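Local coordinates for metagenomic carboxyl esterase MGS0156 (PDB 5D8M), which probably hydrolyses carboxylic esters as a serine esterase of the alpha/beta-hydrolase fold, at residues A[274-277]-A[278-281]; A[296-299]-A[300-303]. All blocks are in the same frame, centred on the assembly; numbering follows the deposited sequence.

Contact 1 (A[274-277]-A[278-281])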
loop_
_atom_site.group_PDB
_atom_site.type_symbol
_atom_site.label_atom_id
_atom_site.label_comp_id
_atom_site.label_asym_id
_atom_site.label_seq_id
_atom_site.Cartn_x
_atom_site.Cartn_y
_atom_site.Cartn_z
ATOM N N LEU A 274 14.130 1.751 8.650
ATOM C CA LEU A 274 13.506 1.681 7.336
ATOM C C LEU A 274 12.034 1.415 7.556
ATOM O O LEU A 274 11.572 0.282 7.432
ATOM C CB LEU A 274 14.125 0.593 6.455
ATOM C CG LEU A 274 15.409 0.985 5.726
ATOM C CD1 LEU A 274 16.537 1.317 6.684
ATOM C CD2 LEU A 274 15.855 -0.154 4.814
ATOM N N ASN A 275 11.317 2.473 7.923
ATOM C CA ASN A 275 9.894 2.399 8.194
ATOM C C ASN A 275 9.246 3.704 7.738
ATOM O O ASN A 275 9.899 4.744 7.725
ATOM C CB ASN A 275 9.615 2.165 9.683
ATOM C CG ASN A 275 9.749 3.444 10.519
ATOM O OD1 ASN A 275 8.795 4.224 10.639
ATOM N ND2 ASN A 275 10.914 3.636 11.137
ATOM N N ASP A 276 7.968 3.654 7.387
ATOM C CA ASP A 276 7.311 4.832 6.818
ATOM C C ASP A 276 6.506 5.608 7.856
ATOM O O ASP A 276 5.733 6.492 7.511
ATOM C CB ASP A 276 6.401 4.436 5.654
ATOM C CG ASP A 276 5.226 3.556 6.083
ATOM O OD1 ASP A 276 4.892 3.473 7.281
ATOM O OD2 ASP A 276 4.595 2.965 5.188
ATOM N N GLY A 277 6.705 5.276 9.127
ATOM C CA GLY A 277 5.982 5.905 10.207
ATOM C C GLY A 277 5.040 4.919 10.863
ATOM O O GLY A 277 4.853 4.975 12.071
ATOM N N LEU A 278 4.460 4.003 10.083
ATOM C CA LEU A 278 3.441 3.090 10.616
ATOM C C LEU A 278 3.756 1.637 10.265
ATOM O O LEU A 278 3.418 0.733 11.020
ATOM C CB LEU A 278 2.024 3.465 10.112
ATOM C CG LEU A 278 1.490 4.851 10.565
ATOM C CD1 LEU A 278 0.100 5.147 10.006
ATOM C CD2 LEU A 278 1.470 4.957 12.088
ATOM N N VAL A 279 4.418 1.429 9.133
ATOM C CA VAL A 279 4.788 0.081 8.674
ATOM C C VAL A 279 6.301 -0.020 8.458
ATOM O O VAL A 279 6.887 0.820 7.789
ATOM C CB VAL A 279 4.051 -0.281 7.344
ATOM C CG1 VAL A 279 4.345 -1.741 6.912
ATOM C CG2 VAL A 279 2.542 -0.033 7.486
ATOM N N ILE A 280 6.926 -1.039 9.038
ATOM C CA ILE A 280 8.323 -1.424 8.751
ATOM C C ILE A 280 8.473 -2.046 7.339
ATOM O O ILE A 280 7.650 -2.871 6.927
ATOM C CB ILE A 280 8.821 -2.428 9.826
ATOM C CG1 ILE A 280 8.718 -1.810 11.236
ATOM C CG2 ILE A 280 10.236 -2.904 9.529
ATOM C CD1 ILE A 280 8.869 -2.812 12.371
ATOM N N ALA A 281 9.524 -1.679 6.607
ATOM C CA ALA A 281 9.640 -2.086 5.205
ATOM C C ALA A 281 9.660 -3.614 5.036
ATOM O O ALA A 281 8.994 -4.143 4.147
ATOM C CB ALA A 281 10.874 -1.484 4.579
#
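Asp276 reaches forward across the turn to the amides of Leu278 and Val279 because chi1 of 65° sets its CG between the backbone N and the carbonyl carbon. Asn275 has a similar chi1, and its OD1 accepts from Gly277 N at 2.8 Å, which makes an Asx turn. Two backbone amides share Asp276 OD1. Leu278 N meets it nearly along its C-O axis at 2.9 Å. Val279 N meets the same OD1 at 2.8 Å, on the syn side and 34° out of the carboxylate plane. The other carboxylate oxygen, Asp276 OD2, bonds to His299 ND1. Together the three bonds hold the carboxylate in its rotation. This Asp-His pair is consistent with part of the catalytic triad of a serine esterase.

The chain reverses here between helix 262-269 and strand 290-293 of the parallel sheet. Asp276 N bonds to Val279 O at 3.1 Å, and Ala281 N bonds to Leu274 O at 3.0 Å. These two bonds flank Asn275 and Ile280, whose backbones form a single bridge. Gly277 has a positive phi of 112°, which glycine adopts readily. The side chain of Val279 lies alongside that of Asp276 and points the same way, with Val279 CB 3.8 Å from Asp276 OD1. At the open end of the turn Leu274 CB packs loosely on Ala281 CB, 4.3 Å away.

Contact 2 (A[296-299]-A[300-303])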
loop_
_atom_site.group_PDB
_atom_site.type_symbol
_atom_site.label_atom_id
_atom_site.label_comp_id
_atom_site.label_asym_id
_atom_site.label_seq_id
_atom_site.Cartn_x
_atom_site.Cartn_y
_atom_site.Cartn_z
ATOM N N ASN A 296 10.717 6.911 -1.583
ATOM C CA ASN A 296 11.251 7.825 -0.588
ATOM C C ASN A 296 10.147 8.768 -0.107
ATOM O O ASN A 296 10.004 9.890 -0.588
ATOM C CB ASN A 296 12.433 8.622 -1.183
ATOM C CG ASN A 296 13.222 9.365 -0.126
ATOM O OD1 ASN A 296 12.785 9.480 1.041
ATOM N ND2 ASN A 296 14.382 9.902 -0.525
ATOM N N ALA A 297 9.365 8.299 0.851
ATOM C CA ALA A 297 8.116 8.940 1.199
ATOM C C ALA A 297 7.635 8.309 2.496
ATOM O O ALA A 297 7.933 7.127 2.742
ATOM C CB ALA A 297 7.060 8.729 0.052
ATOM N N ASP A 298 6.855 9.037 3.295
ATOM C CA ASP A 298 6.320 8.426 4.504
ATOM C C ASP A 298 4.998 7.736 4.142
ATOM O O ASP A 298 4.575 7.753 2.991
ATOM C CB ASP A 298 6.173 9.453 5.670
ATOM C CG ASP A 298 5.130 10.568 5.392
ATOM O OD1 ASP A 298 4.112 10.325 4.696
ATOM O OD2 ASP A 298 5.297 11.691 5.935
ATOM N N HIS A 299 4.372 7.113 5.128
ATOM C CA HIS A 299 3.193 6.283 4.909
ATOM C C HIS A 299 2.084 6.975 4.124
ATOM O O HIS A 299 1.455 6.366 3.263
ATOM C CB HIS A 299 2.651 5.819 6.265
ATOM C CG HIS A 299 1.622 4.742 6.162
ATOM N ND1 HIS A 299 1.926 3.461 5.750
ATOM C CD2 HIS A 299 0.288 4.756 6.411
ATOM C CE1 HIS A 299 0.827 2.729 5.769
ATOM N NE2 HIS A 299 -0.179 3.491 6.159
ATOM N N LEU A 300 1.845 8.251 4.412
ATOM C CA LEU A 300 0.742 8.966 3.764
ATOM C C LEU A 300 1.142 9.588 2.433
ATOM O O LEU A 300 0.382 9.577 1.455
ATOM C CB LEU A 300 0.205 10.035 4.719
ATOM C CG LEU A 300 -0.466 9.427 5.943
ATOM C CD1 LEU A 300 -0.949 10.556 6.868
ATOM C CD2 LEU A 300 -1.628 8.515 5.549
ATOM N N ALA A 301 2.360 10.083 2.357
ATOM C CA ALA A 301 2.807 10.753 1.129
ATOM C C ALA A 301 2.814 9.818 -0.079
ATOM O O ALA A 301 2.560 10.233 -1.204
ATOM C CB ALA A 301 4.197 11.353 1.334
ATOM N N VAL A 302 3.105 8.545 0.139
ATOM C CA VAL A 302 3.245 7.640 -0.999
ATOM C C VAL A 302 1.902 7.402 -1.718
ATOM O O VAL A 302 1.888 6.986 -2.877
ATOM C CB VAL A 302 3.901 6.297 -0.530
ATOM C CG1 VAL A 302 2.911 5.457 0.328
ATOM C CG2 VAL A 302 4.440 5.505 -1.724
ATOM N N ALA A 303 0.766 7.733 -1.095
ATOM C CA ALA A 303 -0.507 7.309 -1.679
ATOM C C ALA A 303 -1.732 8.177 -1.402
ATOM O O ALA A 303 -2.698 8.106 -2.150
ATOM C CB ALA A 303 -0.814 5.870 -1.225
#
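Asp298 folds its carboxylate over the start of a short helical turn, residues 300-302, in the loop after strand 290-293. In an alpha/beta hydrolase this is the place of the catalytic histidine loop, and His299 is probably that histidine. The CB-CG bond of Asp298 is turned in over its own backbone, and OD1 so reaches the amides of Leu300 and Ala301, two and three residues on. Ala301 N meets Asp298 OD1 head-on at 2.9 Å, with an angle of 166° at the hydrogen. The bond from Leu300 N to the same OD1 is weak, bent to 129°. Asp298 OD2 is held by Ser258 N, so both carboxylate oxygens have backbone partners.

The looser side is at Leu300, which is partly exposed. Its CB lies 3.9 Å from Asp298 OD1, while the bond from CA to CB leads away from 296-299. The His299 side chain also leaves the turn: chi1 of -168° turns its CG anti to the backbone N, and the ring bonds to Asp276 through ND1 and weakly to Ser158 OG through NE2.

The tight side lies inside the turn. Ala297 CB packs closely, 4.0 Å from Val302 CB and 4.1 Å from Ala301 CB. Ala301 CB comes within 3.5 Å of Asp298 OD1. A weak bond from Val302 N to Asp298 O, 3.3 Å long, closes the turn. Val302 CG1 rests 3.4 Å from His299 O.

How the contacts relate
After helix 262-269, contact 1 closes the reversal at 274-281. Strand 290-293 follows and joins the parallel sheet, and contact 2 closes the turn at 296-303 before helix 312-316. The two are in series: neither nests in nor crosses the other. Their centres are about 10 Å apart, and they touch directly. Besides the Asp276-His299 side-chain bond, backbone bonds link these two residues. Leu278 CD1 packs 3.6 Å from His299 CD2, and Val279 CG2 lies 3.7 Å from His299 CE1. The loop before strand 290-293 thus packs on the imidazole carried by the loop after it, near His157 and Ser158 at the end of strand 151-157.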